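Local atomic coordinates of F-BAR domain only protein 1 (Danio rerio, PDB entry 5JP2), a protein that probably acts at an early step of clathrin-mediated endocytosis, its mu homology domain binding a peptide of Eps15. Residues Ala21-Tyr26 and Gly256-Leu261; Pro66-Arg71 and Phe102-Gln107. All coordinates share one frame; numbering follows the deposited sequence. Where two conformers were deposited one is given.

Contact 1: residues Ala21-Tyr26 and Gly256-Leu261; sequences AAITEY and GLDVEL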
loop_
_atom_site.group_PDB
_atom_site.type_symbol
_atom_site.label_atom_id
_atom_site.label_comp_id
_atom_site.label_asym_id
_atom_site.label_seq_id
_atom_site.Cartn_x
_atom_site.Cartn_y
_atom_site.Cartn_z
ATOM N N ALA B 21 2.174 12.548 8.266
ATOM C CA ALA B 21 2.309 12.007 6.922
ATOM C C ALA B 21 1.652 10.631 6.835
ATOM O O ALA B 21 1.511 9.932 7.838
ATOM C CB ALA B 21 3.773 11.900 6.518
ATOM N N ALA B 22 1.220 10.257 5.631
ATOM C CA ALA B 22 0.678 8.928 5.381
ATOM C C ALA B 22 1.215 8.420 4.059
ATOM O O ALA B 22 1.115 9.102 3.039
ATOM C CB ALA B 22 -0.851 8.914 5.361
ATOM N N ILE B 23 1.783 7.224 4.096
ATOM C CA ILE B 23 2.344 6.550 2.937
ATOM C C ILE B 23 1.437 5.367 2.653
ATOM O O ILE B 23 1.304 4.479 3.495
ATOM C CB ILE B 23 3.787 6.096 3.192
ATOM C CG1 ILE B 23 4.698 7.289 3.451
ATOM C CG2 ILE B 23 4.313 5.293 2.048
ATOM C CD1 ILE B 23 6.108 6.898 3.797
ATOM N N THR B 24 0.798 5.370 1.485
ATOM C CA THR B 24 -0.158 4.351 1.079
ATOM C C THR B 24 0.333 3.698 -0.206
ATOM O O THR B 24 0.686 4.393 -1.154
ATOM C CB THR B 24 -1.529 4.966 0.868
ATOM O OG1 THR B 24 -1.894 5.674 2.048
ATOM C CG2 THR B 24 -2.548 3.911 0.607
ATOM N N GLU B 25 0.385 2.373 -0.231
ATOM C CA GLU B 25 0.929 1.666 -1.379
ATOM C C GLU B 25 0.028 0.515 -1.793
ATOM O O GLU B 25 -0.460 -0.222 -0.946
ATOM C CB GLU B 25 2.340 1.160 -1.086
ATOM C CG GLU B 25 3.342 2.264 -1.078
ATOM C CD GLU B 25 4.749 1.792 -0.947
ATOM O OE1 GLU B 25 4.965 0.584 -0.874
ATOM O OE2 GLU B 25 5.652 2.637 -0.896
ATOM N N TYR B 26 -0.221 0.393 -3.091
ATOM C CA TYR B 26 -0.911 -0.753 -3.666
ATOM C C TYR B 26 0.045 -1.568 -4.526
ATOM O O TYR B 26 0.913 -1.025 -5.204
ATOM C CB TYR B 26 -2.108 -0.329 -4.499
ATOM C CG TYR B 26 -3.202 0.256 -3.678
ATOM C CD1 TYR B 26 -4.169 -0.546 -3.108
ATOM C CD2 TYR B 26 -3.259 1.612 -3.449
ATOM C CE1 TYR B 26 -5.166 -0.000 -2.339
ATOM C CE2 TYR B 26 -4.247 2.164 -2.694
ATOM C CZ TYR B 26 -5.197 1.361 -2.138
ATOM O OH TYR B 26 -6.191 1.932 -1.385
ATOM N N GLY B 256 9.915 0.746 0.370
ATOM C CA GLY B 256 11.028 1.169 1.178
ATOM C C GLY B 256 11.102 2.663 1.364
ATOM O O GLY B 256 11.869 3.127 2.209
ATOM N N LEU B 257 10.342 3.419 0.578
ATOM C CA LEU B 257 10.313 4.868 0.678
ATOM C C LEU B 257 9.897 5.309 2.076
ATOM O O LEU B 257 9.064 4.681 2.730
ATOM C CB LEU B 257 9.361 5.444 -0.368
ATOM C CG LEU B 257 9.098 6.949 -0.401
ATOM C CD1 LEU B 257 8.810 7.354 -1.793
ATOM C CD2 LEU B 257 7.918 7.332 0.453
ATOM N N ASP B 258 10.498 6.402 2.534
ATOM C CA ASP B 258 10.156 6.992 3.818
ATOM C C ASP B 258 10.284 8.508 3.704
ATOM O O ASP B 258 10.889 9.025 2.765
ATOM C CB ASP B 258 11.056 6.435 4.924
ATOM C CG ASP B 258 10.399 6.452 6.272
ATOM O OD1 ASP B 258 9.279 6.975 6.393
ATOM O OD2 ASP B 258 11.020 5.954 7.222
ATOM N N VAL B 259 9.709 9.222 4.668
ATOM C CA VAL B 259 9.715 10.679 4.668
ATOM C C VAL B 259 10.193 11.195 6.024
ATOM O O VAL B 259 9.860 10.634 7.069
ATOM C CB VAL B 259 8.318 11.230 4.319
ATOM C CG1 VAL B 259 7.306 10.829 5.358
ATOM C CG2 VAL B 259 8.363 12.720 4.143
ATOM N N GLU B 260 11.012 12.238 6.006
ATOM C CA GLU B 260 11.433 12.890 7.232
ATOM C C GLU B 260 11.505 14.392 7.000
ATOM O O GLU B 260 11.790 14.846 5.894
ATOM C CB GLU B 260 12.778 12.358 7.730
ATOM C CG GLU B 260 13.971 12.823 6.953
ATOM C CD GLU B 260 15.235 12.079 7.327
ATOM O OE1 GLU B 260 15.121 10.986 7.909
ATOM O OE2 GLU B 260 16.341 12.595 7.060
ATOM N N LEU B 261 11.217 15.162 8.044
ATOM C CA LEU B 261 11.224 16.612 7.935
ATOM C C LEU B 261 12.647 17.139 7.958
ATOM O O LEU B 261 13.558 16.492 8.469
ATOM C CB LEU B 261 10.438 17.245 9.071
ATOM C CG LEU B 261 8.956 16.925 9.167
ATOM C CD1 LEU B 261 8.300 17.826 10.208
ATOM C CD2 LEU B 261 8.298 17.078 7.834
#
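Residues Ala-21 to Tyr-26 and Asp-258 to Leu-261 run nearly antiparallel, at 168°, but their axes stay 8.5 Å apart, too far for backbone pairing: they belong to two different sheets packed face to face. Residues Gly-256 and Leu-257 lead into the second strand from a loop. Ala-21 and Ile-23 on one side and Leu-257 and Val-259 on the other direct their side chains into the gap, while Ala-22 and Thr-24, on the other face of their strand, pack against the bound peptide. The ethyl tip of Ile-23 does most of the touching. With CG1 anti to the carbonyl carbon (chi1 -63°) and CD1 extended beyond it (chi2 176°), Ile-23 CD1 reaches to 3.8 Å from CD2 of Leu-257, the two side chains crossing obliquely. The same methyl lies 4.0 Å from Asp-258 CA. Further along, Ala-21 CB meets Val-259 CG1 at 3.9 Å, methyl to methyl.

Asp-258 turns its CB away from the 21-26 strand, yet its OD1 swings back to accept the N-H of Val-259 at 2.9 Å, a bent bond that meets the carboxylate from above its plane. The same oxygen forms a salt bridge with Lys-273. Beyond Ile-23, Glu-25 OE2 accepts hydrogen bonds from Ser-255 and Tyr-133, tying this strand to the loop before Leu-257. The interface itself is thus aliphatic, a small seam between sheets, with its charged groups held by partners around it.

Contact 2: residues Pro66-Arg71 and Phe102-Gln107; sequences PVLSFR and FWFNMQ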
loop_
_atom_site.group_PDB
_atom_site.type_symbol
_atom_site.label_atom_id
_atom_site.label_comp_id
_atom_site.label_asym_id
_atom_site.label_seq_id
_atom_site.Cartn_x
_atom_site.Cartn_y
_atom_site.Cartn_z
ATOM N N PRO B 66 7.472 30.354 8.571
ATOM C CA PRO B 66 8.672 29.631 8.126
ATOM C C PRO B 66 8.344 28.447 7.231
ATOM O O PRO B 66 7.255 27.879 7.270
ATOM C CB PRO B 66 9.316 29.173 9.433
ATOM C CG PRO B 66 8.213 29.148 10.392
ATOM C CD PRO B 66 7.271 30.238 10.018
ATOM N N VAL B 67 9.348 28.049 6.460
ATOM C CA VAL B 67 9.171 27.142 5.335
ATOM C C VAL B 67 9.140 25.699 5.819
ATOM O O VAL B 67 10.129 25.182 6.345
ATOM C CB VAL B 67 10.294 27.341 4.312
ATOM C CG1 VAL B 67 10.165 26.355 3.170
ATOM C CG2 VAL B 67 10.282 28.755 3.810
ATOM N N LEU B 68 8.021 25.035 5.593
ATOM C CA LEU B 68 7.909 23.615 5.862
ATOM C C LEU B 68 8.646 22.849 4.770
ATOM O O LEU B 68 8.338 22.996 3.589
ATOM C CB LEU B 68 6.439 23.222 5.925
ATOM C CG LEU B 68 6.121 21.745 6.070
ATOM C CD1 LEU B 68 6.825 21.174 7.255
ATOM C CD2 LEU B 68 4.650 21.583 6.209
ATOM N N SER B 69 9.625 22.047 5.160
ATOM C CA SER B 69 10.501 21.360 4.232
ATOM C C SER B 69 10.598 19.891 4.612
ATOM O O SER B 69 10.614 19.565 5.794
ATOM C CB SER B 69 11.880 21.980 4.242
ATOM O OG SER B 69 12.749 21.250 3.398
ATOM N N PHE B 70 10.644 19.001 3.622
ATOM C CA PHE B 70 10.754 17.579 3.924
ATOM C C PHE B 70 11.650 16.865 2.920
ATOM O O PHE B 70 12.039 17.411 1.893
ATOM C CB PHE B 70 9.388 16.910 3.998
ATOM C CG PHE B 70 8.651 16.836 2.698
ATOM C CD1 PHE B 70 8.849 15.774 1.835
ATOM C CD2 PHE B 70 7.712 17.785 2.370
ATOM C CE1 PHE B 70 8.160 15.680 0.661
ATOM C CE2 PHE B 70 7.018 17.693 1.194
ATOM C CZ PHE B 70 7.243 16.631 0.337
ATOM N N ARG B 71 11.983 15.625 3.254
ATOM C CA ARG B 71 12.927 14.808 2.506
ATOM C C ARG B 71 12.342 13.421 2.266
ATOM O O ARG B 71 11.772 12.821 3.180
ATOM C CB ARG B 71 14.216 14.682 3.301
ATOM C CG ARG B 71 15.382 14.124 2.567
ATOM C CD ARG B 71 16.502 13.754 3.531
ATOM N NE ARG B 71 16.982 14.900 4.292
ATOM C CZ ARG B 71 17.829 15.809 3.830
ATOM N NH1 ARG B 71 18.295 15.733 2.589
ATOM N NH2 ARG B 71 18.200 16.808 4.613
ATOM N N PHE B 102 12.118 18.597 -0.833
ATOM C CA PHE B 102 11.006 19.402 -1.293
ATOM C C PHE B 102 10.723 20.504 -0.287
ATOM O O PHE B 102 10.852 20.303 0.919
ATOM C CB PHE B 102 9.768 18.541 -1.477
ATOM C CG PHE B 102 9.910 17.525 -2.556
ATOM C CD1 PHE B 102 9.608 17.843 -3.863
ATOM C CD2 PHE B 102 10.350 16.248 -2.265
ATOM C CE1 PHE B 102 9.746 16.906 -4.853
ATOM C CE2 PHE B 102 10.481 15.309 -3.249
ATOM C CZ PHE B 102 10.181 15.637 -4.544
ATOM N N TRP B 103 10.341 21.671 -0.788
ATOM C CA TRP B 103 9.932 22.793 0.044
ATOM C C TRP B 103 8.513 23.187 -0.313
ATOM O O TRP B 103 8.133 23.161 -1.478
ATOM C CB TRP B 103 10.854 24.003 -0.133
ATOM C CG TRP B 103 12.270 23.690 0.147
ATOM C CD1 TRP B 103 12.963 23.984 1.283
ATOM C CD2 TRP B 103 13.181 23.007 -0.714
ATOM N NE1 TRP B 103 14.251 23.526 1.184
ATOM C CE2 TRP B 103 14.411 22.922 -0.033
ATOM C CE3 TRP B 103 13.080 22.462 -1.992
ATOM C CZ2 TRP B 103 15.532 22.312 -0.590
ATOM C CZ3 TRP B 103 14.193 21.856 -2.542
ATOM C CH2 TRP B 103 15.401 21.785 -1.842
ATOM N N PHE B 104 7.738 23.566 0.681
ATOM C CA PHE B 104 6.404 24.063 0.422
ATOM C C PHE B 104 6.445 25.510 -0.042
ATOM O O PHE B 104 7.301 26.294 0.370
ATOM C CB PHE B 104 5.542 23.978 1.674
ATOM C CG PHE B 104 4.830 22.689 1.825
ATOM C CD1 PHE B 104 3.602 22.495 1.261
ATOM C CD2 PHE B 104 5.401 21.667 2.546
ATOM C CE1 PHE B 104 2.961 21.307 1.410
ATOM C CE2 PHE B 104 4.758 20.486 2.688
ATOM C CZ PHE B 104 3.540 20.309 2.125
ATOM N N ASN B 105 5.476 25.862 -0.878
ATOM C CA ASN B 105 5.157 27.253 -1.128
ATOM C C ASN B 105 4.186 27.690 -0.041
ATOM O O ASN B 105 3.031 27.263 -0.032
ATOM C CB ASN B 105 4.535 27.383 -2.515
ATOM C CG ASN B 105 4.198 28.814 -2.893
ATOM O OD1 ASN B 105 4.605 29.280 -3.950
ATOM N ND2 ASN B 105 3.446 29.503 -2.061
ATOM N N MET B 106 4.626 28.557 0.857
ATOM C CA MET B 106 3.802 28.777 2.037
ATOM C C MET B 106 2.590 29.630 1.723
ATOM O O MET B 106 1.566 29.521 2.399
ATOM C CB MET B 106 4.624 29.409 3.160
ATOM C CG MET B 106 5.808 28.577 3.638
ATOM S SD MET B 106 5.477 26.885 4.148
ATOM C CE MET B 106 4.297 27.101 5.445
ATOM N N GLN B 107 2.669 30.448 0.683
ATOM C CA GLN B 107 1.515 31.245 0.287
ATOM C C GLN B 107 0.442 30.369 -0.353
ATOM O O GLN B 107 -0.737 30.467 -0.012
ATOM C CB GLN B 107 1.960 32.371 -0.652
ATOM C CG GLN B 107 2.814 33.448 0.026
ATOM C CD GLN B 107 3.516 34.369 -0.964
ATOM O OE1 GLN B 107 3.109 35.508 -1.176
ATOM N NE2 GLN B 107 4.589 33.882 -1.555
#
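The Phe-70 ring has CB of Phe-102 over one face, 3.6 Å above the plane and offset toward the rim near CZ, while CE2 of Phe-104 sits at its edge. A CH-pi contact results, with Phe-102 CB 4.0 Å from the ring centroid. The Phe-70 and Phe-102 rings are inclined by 27° but slid so far apart that they barely overlap. Phe-70 holds CG between its backbone N and carbonyl carbon (chi1 67°); its ring meets Phe-102 through CE1 and CZ and Phe-104 through CE2. Phe-104 crosses it at about a right angle; Leu-68 O lies in the plane of the Phe-104 ring, at its edge, and the Leu-68 side chain runs beside that ring, Leu-68 CG lying 3.6 Å from Phe-104 CD2. On the sheet face opposite Phe-70 and Phe-102, the Trp-103 indole receives Ser-69 OG over one face, 3.5 Å from Trp-103 CD1, and Val-67 CG1 at its edge.

Between these two faces the strands pair antiparallel. Phe-70 and Phe-102 form a hydrogen-bonded pair, each N-H meeting the other's carbonyl, and Ser-69 and Trp-103 the adjacent non-hydrogen-bonded pair. Phe-102 O is gripped twice, by Phe-70 N at 3.0 Å and by Ser-69 OG from above the carbonyl plane. Phe-104 N donates to Leu-68 O. Past the strand end, the bent Met-106 side chain brings SD to 3.5 Å from Leu-68 N, a weak but straight hydrogen bond.

Asn-105 occupies the N-cap of helix 106-119, which follows directly on strand 99-104. Strand 88-90 flanks that strand, Leu-88 touching Phe-70 and Phe-104; Leu-130 of strand 125-137 meets both rings too, so the phenylalanine face is where this small sheet packs on the large one.

Overall arrangement
The centres of contacts 1 and 2 are about 17 Å apart, and strand 258-261 connects them. It is an edge strand of the four-stranded antiparallel sheet, next to strand 69-73, which in turn pairs with 99-104 in contact 2. Glu-260 O lies 2.8 Å from Arg-71 N, a probable hydrogen bond, and Val-259 also packs on Phe-70. Along the chain, both segments of contact 2 fall between the two of contact 1, so strand 17-31 comes before the intervening elements and strand 258-261, near the C-terminus, after them. Contact 2 is pairing within the small sheet; contact 1 packs that sheet on the nine-stranded one, joining the two within the mu homology domain.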